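PDB 1V30: putative gamma-glutamylcyclotransferase PH0828 from Pyrococcus horikoshii, which is probably a gamma-glutamylcyclotransferase-like enzyme with acyltransferase activity, although its true substrate and reaction have not been established. Local coordinates for residues 29-35 against 58-64; 69-73 against 93-97. All blocks are in the same frame, centred on the assembly; numbering follows the deposited sequence.

Overall arrangement
The two contacts sit side by side, their centres about 12 Å apart, and both lie within the AIG2-like gamma-glutamylcyclotransferase region. Contact 1 pairs strand 30-37 with strand 56-64, which lies between it and strand 8-12; it is partly buried and built chiefly from backbone hydrogen bonds. Contact 2 lies nearer the surface and sets helix 66-72 against strand 93-98 through aromatic and apolar side chains, with a single hydrogen bond across it. The chain passes from strand 56-64 almost directly into helix 66-72, and the two contacts touch where V64 CG2 packs on F69 CB at 3.9 Å and V59 CG1 meets L95 CD1.

Contact 1: residues 29-35 against 58-64; sequences AKFLGED and KVEVYEV
L32 N gives a hydrogen bond of 2.8 Å to V61 O, while V61 N gives one as long to G33 O. Two residues of strand 30-35 face one of strand 58-64, a classic beta bulge in an antiparallel pair whose axes run at 164°. Regular pairing continues on both sides, K30 with E63 and D35 with V59, two backbone bonds each. G33 has a positive phi (144°), where a side chain would jam against L32 O.

On one face, F31 CD1 lies 3.7 Å above the Y62 ring, displaced toward its rim, the two rings inclined at 51°. Y62 OH donates to E60 OE1 at 2.6 Å, on the anti side and somewhat out of the carboxylate plane; K18 N bonds the same oxygen. E34 and E60 run alongside each other with OE2 to OE2 at 4.1 Å, a like-charge approach probably eased by R17, which salt-bridges E60. E34 OE1 also salt-bridges K58 NZ at 3.2 Å.

On the other face D35 OD2 accepts from K89 N, and V59 lies beside Y13, a substrate-binding residue by similarity, so the strand pair borders the probable substrate site. K30 bends at its last two torsions to set NZ above the E63 carboxylate plane, in a doubtfully short salt bridge to OE2. L32, its CB aimed at the partner strand, crosses E63 at about a right angle, CD2 3.3 Å from E63 OE1.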
loop_
_atom_site.group_PDB
_atom_site.type_symbol
_atom_site.label_atom_id
_atom_site.label_comp_id
_atom_site.label_asym_id
_atom_site.label_seq_id
_atom_site.Cartn_x
_atom_site.Cartn_y
_atom_site.Cartn_z
ATOM N N ALA A 29 -2.953 -0.307 -15.229
ATOM C CA ALA A 29 -1.688 0.307 -14.837
ATOM C C ALA A 29 -0.463 -0.542 -15.169
ATOM O O ALA A 29 -0.570 -1.747 -15.395
ATOM C CB ALA A 29 -1.714 0.616 -13.346
ATOM N N LYS A 30 0.703 0.097 -15.192
ATOM C CA LYS A 30 1.945 -0.605 -15.482
ATOM C C LYS A 30 2.717 -0.897 -14.200
ATOM O O LYS A 30 3.075 0.019 -13.457
ATOM C CB LYS A 30 2.824 0.219 -16.429
ATOM C CG LYS A 30 4.172 -0.433 -16.737
ATOM C CD LYS A 30 4.950 0.296 -17.831
ATOM C CE LYS A 30 5.288 1.730 -17.452
ATOM N NZ LYS A 30 4.084 2.604 -17.420
ATOM N N PHE A 31 2.957 -2.179 -13.943
ATOM C CA PHE A 31 3.698 -2.611 -12.766
ATOM C C PHE A 31 5.188 -2.437 -13.035
ATOM O O PHE A 31 5.721 -2.998 -13.996
ATOM C CB PHE A 31 3.388 -4.084 -12.463
ATOM C CG PHE A 31 4.189 -4.661 -11.326
ATOM C CD1 PHE A 31 4.092 -4.131 -10.044
ATOM C CD2 PHE A 31 5.020 -5.762 -11.533
ATOM C CE1 PHE A 31 4.808 -4.686 -8.984
ATOM C CE2 PHE A 31 5.742 -6.327 -10.481
ATOM C CZ PHE A 31 5.636 -5.791 -9.205
ATOM N N LEU A 32 5.859 -1.653 -12.198
ATOM C CA LEU A 32 7.290 -1.424 -12.362
ATOM C C LEU A 32 8.095 -2.433 -11.553
ATOM O O LEU A 32 9.191 -2.830 -11.949
ATOM C CB LEU A 32 7.665 -0.008 -11.914
ATOM C CG LEU A 32 7.017 1.185 -12.623
ATOM C CD1 LEU A 32 7.598 2.471 -12.049
ATOM C CD2 LEU A 32 7.265 1.113 -14.126
ATOM N N GLY A 33 7.544 -2.849 -10.419
ATOM C CA GLY A 33 8.227 -3.795 -9.560
ATOM C C GLY A 33 7.956 -3.471 -8.106
ATOM O O GLY A 33 7.316 -2.463 -7.797
ATOM N N GLU A 34 8.433 -4.325 -7.210
ATOM C CA GLU A 34 8.244 -4.102 -5.786
ATOM C C GLU A 34 9.467 -3.388 -5.236
ATOM O O GLU A 34 10.533 -3.379 -5.861
ATOM C CB GLU A 34 8.052 -5.434 -5.055
ATOM C CG GLU A 34 6.864 -6.246 -5.554
ATOM C CD GLU A 34 6.649 -7.531 -4.768
ATOM O OE1 GLU A 34 7.649 -8.140 -4.341
ATOM O OE2 GLU A 34 5.482 -7.935 -4.585
ATOM N N ASP A 35 9.311 -2.775 -4.071
ATOM C CA ASP A 35 10.409 -2.074 -3.434
ATOM C C ASP A 35 10.108 -2.001 -1.945
ATOM O O ASP A 35 9.051 -2.453 -1.495
ATOM C CB ASP A 35 10.541 -0.670 -4.032
ATOM C CG ASP A 35 11.862 -0.002 -3.690
ATOM O OD1 ASP A 35 12.779 -0.681 -3.179
ATOM O OD2 ASP A 35 11.983 1.215 -3.951
ATOM N N LYS A 58 6.957 -2.967 2.522
ATOM C CA LYS A 58 6.970 -3.516 1.175
ATOM C C LYS A 58 5.856 -2.889 0.346
ATOM O O LYS A 58 4.698 -2.829 0.778
ATOM C CB LYS A 58 6.784 -5.036 1.202
ATOM C CG LYS A 58 6.982 -5.700 -0.152
ATOM C CD LYS A 58 6.572 -7.158 -0.099
ATOM C CE LYS A 58 7.004 -7.924 -1.338
ATOM N NZ LYS A 58 8.445 -8.300 -1.292
ATOM N N VAL A 59 6.211 -2.421 -0.843
ATOM C CA VAL A 59 5.247 -1.817 -1.744
ATOM C C VAL A 59 5.398 -2.358 -3.154
ATOM O O VAL A 59 6.428 -2.937 -3.514
ATOM C CB VAL A 59 5.423 -0.275 -1.843
ATOM C CG1 VAL A 59 5.131 0.377 -0.509
ATOM C CG2 VAL A 59 6.838 0.064 -2.328
ATOM N N GLU A 60 4.339 -2.182 -3.932
ATOM C CA GLU A 60 4.321 -2.528 -5.344
ATOM C C GLU A 60 4.244 -1.148 -5.983
ATOM O O GLU A 60 3.398 -0.334 -5.601
ATOM C CB GLU A 60 3.075 -3.335 -5.696
ATOM C CG GLU A 60 3.165 -4.797 -5.313
ATOM C CD GLU A 60 1.842 -5.524 -5.445
ATOM O OE1 GLU A 60 0.984 -5.092 -6.240
ATOM O OE2 GLU A 60 1.673 -6.544 -4.751
ATOM N N VAL A 61 5.128 -0.871 -6.934
ATOM C CA VAL A 61 5.142 0.432 -7.584
ATOM C C VAL A 61 4.528 0.360 -8.977
ATOM O O VAL A 61 4.887 -0.505 -9.784
ATOM C CB VAL A 61 6.580 0.982 -7.679
ATOM C CG1 VAL A 61 6.560 2.401 -8.238
ATOM C CG2 VAL A 61 7.230 0.965 -6.306
ATOM N N TYR A 62 3.601 1.275 -9.248
ATOM C CA TYR A 62 2.907 1.329 -10.528
ATOM C C TYR A 62 2.928 2.710 -11.154
ATOM O O TYR A 62 3.109 3.722 -10.469
ATOM C CB TYR A 62 1.430 0.953 -10.374
ATOM C CG TYR A 62 1.152 -0.453 -9.922
ATOM C CD1 TYR A 62 1.249 -0.807 -8.578
ATOM C CD2 TYR A 62 0.801 -1.437 -10.843
ATOM C CE1 TYR A 62 1.001 -2.108 -8.159
ATOM C CE2 TYR A 62 0.552 -2.740 -10.438
ATOM C CZ TYR A 62 0.654 -3.069 -9.097
ATOM O OH TYR A 62 0.422 -4.359 -8.689
ATOM N N GLU A 63 2.733 2.735 -12.467
ATOM C CA GLU A 63 2.624 3.978 -13.215
ATOM C C GLU A 63 1.163 3.953 -13.643
ATOM O O GLU A 63 0.719 2.991 -14.274
ATOM C CB GLU A 63 3.510 3.976 -14.466
ATOM C CG GLU A 63 5.006 4.006 -14.215
ATOM C CD GLU A 63 5.790 4.313 -15.481
ATOM O OE1 GLU A 63 7.029 4.159 -15.474
ATOM O OE2 GLU A 63 5.166 4.714 -16.485
ATOM N N VAL A 64 0.409 4.988 -13.283
ATOM C CA VAL A 64 -1.004 5.062 -13.638
ATOM C C VAL A 64 -1.281 6.392 -14.329
ATOM O O VAL A 64 -0.580 7.372 -14.087
ATOM C CB VAL A 64 -1.907 4.966 -12.382
ATOM C CG1 VAL A 64 -1.591 3.699 -11.611
ATOM C CG2 VAL A 64 -1.711 6.189 -11.496
#

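Contact 2: residues 69-73 against 93-97; sequences FERIN and AFLWE
The indole of W96 has N73 OD1 at its edge, in the ring plane, while F69 and I72 approach its six-membered ring obliquely from opposite sides of that plane. F69 CE1 comes to 3.6 Å from W96 CZ2; the two rings are close to parallel, 23° apart, but slid so far that they barely overlap. From the other side I72 CG2 reaches W96 CH2 at 3.7 Å, the two side chains crossing at about a right angle. F94 completes the aromatic cluster: its ring is tilted against that of F69, with centroids 5.9 Å apart.

This is packing of helix 66-72 on strand 93-98, which pairs with strand 81-86 and also bonds through F94 to R9 and A11. The ring of F69 reaches across to the strand because CG lies anti to its own N (chi1 180°), and there it also rests on V8 and I10 of strand 8-12 and on L83. At the end of the helix N73 closes a backbone turn, its N bonding to F69 O at 2.9 Å, and carries its amide to the indole edge. W96 NE1 donates to N73 OD1 at 2.9 Å, almost straight at 175°, although the donor is tilted out of the amide's carbonyl plane. Replacing W96 by a leucine would probably leave N73 OD1 without this donor and open a gap between F69 and I72.

W96 also touches L16, a substrate-binding residue by similarity, and its backbone O accepts from Y13 OH; a bound NHE molecule, probably from the crystallisation liquor, comes within about 4 Å of the W96 side chain (nearest atoms). Wedged between apolar groups and held at its edge by one directional bond, the indole is probably restrained from turning, consistent with a well-defined wall beside the probable substrate pocket.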
loop_
_atom_site.group_PDB
_atom_site.type_symbol
_atom_site.label_atom_id
_atom_site.label_comp_id
_atom_site.label_asym_id
_atom_site.label_seq_id
_atom_site.Cartn_x
_atom_site.Cartn_y
_atom_site.Cartn_z
ATOM N N PHE A 69 -5.565 7.682 -11.438
ATOM C CA PHE A 69 -5.167 8.200 -10.135
ATOM C C PHE A 69 -6.304 8.975 -9.474
ATOM O O PHE A 69 -6.574 8.798 -8.287
ATOM C CB PHE A 69 -3.951 9.118 -10.250
ATOM C CG PHE A 69 -3.509 9.678 -8.929
ATOM C CD1 PHE A 69 -2.736 8.916 -8.060
ATOM C CD2 PHE A 69 -3.925 10.940 -8.522
ATOM C CE1 PHE A 69 -2.387 9.402 -6.802
ATOM C CE2 PHE A 69 -3.582 11.436 -7.266
ATOM C CZ PHE A 69 -2.812 10.664 -6.406
ATOM N N GLU A 70 -6.965 9.843 -10.235
ATOM C CA GLU A 70 -8.067 10.626 -9.687
ATOM C C GLU A 70 -9.211 9.737 -9.208
ATOM O O GLU A 70 -9.834 10.020 -8.182
ATOM C CB GLU A 70 -8.575 11.635 -10.720
ATOM C CG GLU A 70 -7.598 12.775 -10.974
ATOM C CD GLU A 70 -8.150 13.840 -11.908
ATOM O OE1 GLU A 70 -9.363 13.815 -12.198
ATOM O OE2 GLU A 70 -7.368 14.707 -12.346
ATOM N N ARG A 71 -9.491 8.661 -9.942
ATOM C CA ARG A 71 -10.561 7.750 -9.550
ATOM C C ARG A 71 -10.240 7.101 -8.212
ATOM O O ARG A 71 -11.098 6.999 -7.335
ATOM C CB ARG A 71 -10.763 6.651 -10.597
ATOM C CG ARG A 71 -11.610 7.054 -11.791
ATOM C CD ARG A 71 -12.458 5.877 -12.255
ATOM N NE ARG A 71 -11.665 4.672 -12.488
ATOM C CZ ARG A 71 -10.822 4.513 -13.503
ATOM N NH1 ARG A 71 -10.660 5.485 -14.389
ATOM N NH2 ARG A 71 -10.142 3.383 -13.636
ATOM N N ILE A 72 -8.996 6.658 -8.065
ATOM C CA ILE A 72 -8.563 6.018 -6.831
ATOM C C ILE A 72 -8.608 6.996 -5.664
ATOM O O ILE A 72 -9.083 6.663 -4.578
ATOM C CB ILE A 72 -7.124 5.478 -6.966
ATOM C CG1 ILE A 72 -7.092 4.344 -7.993
ATOM C CG2 ILE A 72 -6.610 5.007 -5.606
ATOM C CD1 ILE A 72 -5.699 3.819 -8.288
ATOM N N ASN A 73 -8.122 8.211 -5.898
ATOM C CA ASN A 73 -8.075 9.226 -4.854
ATOM C C ASN A 73 -9.455 9.781 -4.496
ATOM O O ASN A 73 -9.571 10.687 -3.670
ATOM C CB ASN A 73 -7.125 10.353 -5.278
ATOM C CG ASN A 73 -6.455 11.030 -4.096
ATOM O OD1 ASN A 73 -6.194 10.399 -3.068
ATOM N ND2 ASN A 73 -6.154 12.314 -4.241
ATOM N N ALA A 93 7.374 8.517 -5.798
ATOM C CA ALA A 93 6.025 8.001 -5.985
ATOM C C ALA A 93 5.115 8.489 -4.868
ATOM O O ALA A 93 5.588 8.896 -3.804
ATOM C CB ALA A 93 6.047 6.467 -6.004
ATOM N N PHE A 94 3.812 8.461 -5.125
ATOM C CA PHE A 94 2.838 8.857 -4.121
ATOM C C PHE A 94 2.415 7.616 -3.347
ATOM O O PHE A 94 2.347 6.513 -3.901
ATOM C CB PHE A 94 1.611 9.501 -4.770
ATOM C CG PHE A 94 1.877 10.859 -5.336
ATOM C CD1 PHE A 94 2.152 11.023 -6.688
ATOM C CD2 PHE A 94 1.874 11.975 -4.510
ATOM C CE1 PHE A 94 2.421 12.288 -7.212
ATOM C CE2 PHE A 94 2.143 13.241 -5.023
ATOM C CZ PHE A 94 2.416 13.397 -6.377
ATOM N N LEU A 95 2.128 7.810 -2.068
ATOM C CA LEU A 95 1.707 6.732 -1.187
ATOM C C LEU A 95 0.619 7.286 -0.281
ATOM O O LEU A 95 0.661 8.462 0.094
ATOM C CB LEU A 95 2.904 6.242 -0.366
ATOM C CG LEU A 95 2.670 5.198 0.727
ATOM C CD1 LEU A 95 3.852 4.242 0.777
ATOM C CD2 LEU A 95 2.467 5.883 2.070
ATOM N N TRP A 96 -0.361 6.451 0.049
ATOM C CA TRP A 96 -1.461 6.858 0.908
ATOM C C TRP A 96 -1.139 6.467 2.335
ATOM O O TRP A 96 -1.244 5.302 2.716
ATOM C CB TRP A 96 -2.760 6.198 0.452
ATOM C CG TRP A 96 -3.350 6.847 -0.764
ATOM C CD1 TRP A 96 -4.176 7.935 -0.793
ATOM C CD2 TRP A 96 -3.149 6.461 -2.131
ATOM N NE1 TRP A 96 -4.505 8.247 -2.092
ATOM C CE2 TRP A 96 -3.887 7.359 -2.934
ATOM C CE3 TRP A 96 -2.415 5.442 -2.758
ATOM C CZ2 TRP A 96 -3.914 7.269 -4.329
ATOM C CZ3 TRP A 96 -2.444 5.353 -4.147
ATOM C CH2 TRP A 96 -3.189 6.260 -4.916
ATOM N N GLU A 97 -0.739 7.465 3.113
ATOM C CA GLU A 97 -0.368 7.287 4.506
ATOM C C GLU A 97 -1.575 7.408 5.431
ATOM O O GLU A 97 -2.372 8.337 5.305
ATOM C CB GLU A 97 0.674 8.347 4.865
ATOM C CG GLU A 97 0.987 8.487 6.336
ATOM C CD GLU A 97 1.975 9.606 6.581
ATOM O OE1 GLU A 97 3.150 9.445 6.196
ATOM O OE2 GLU A 97 1.567 10.651 7.134
#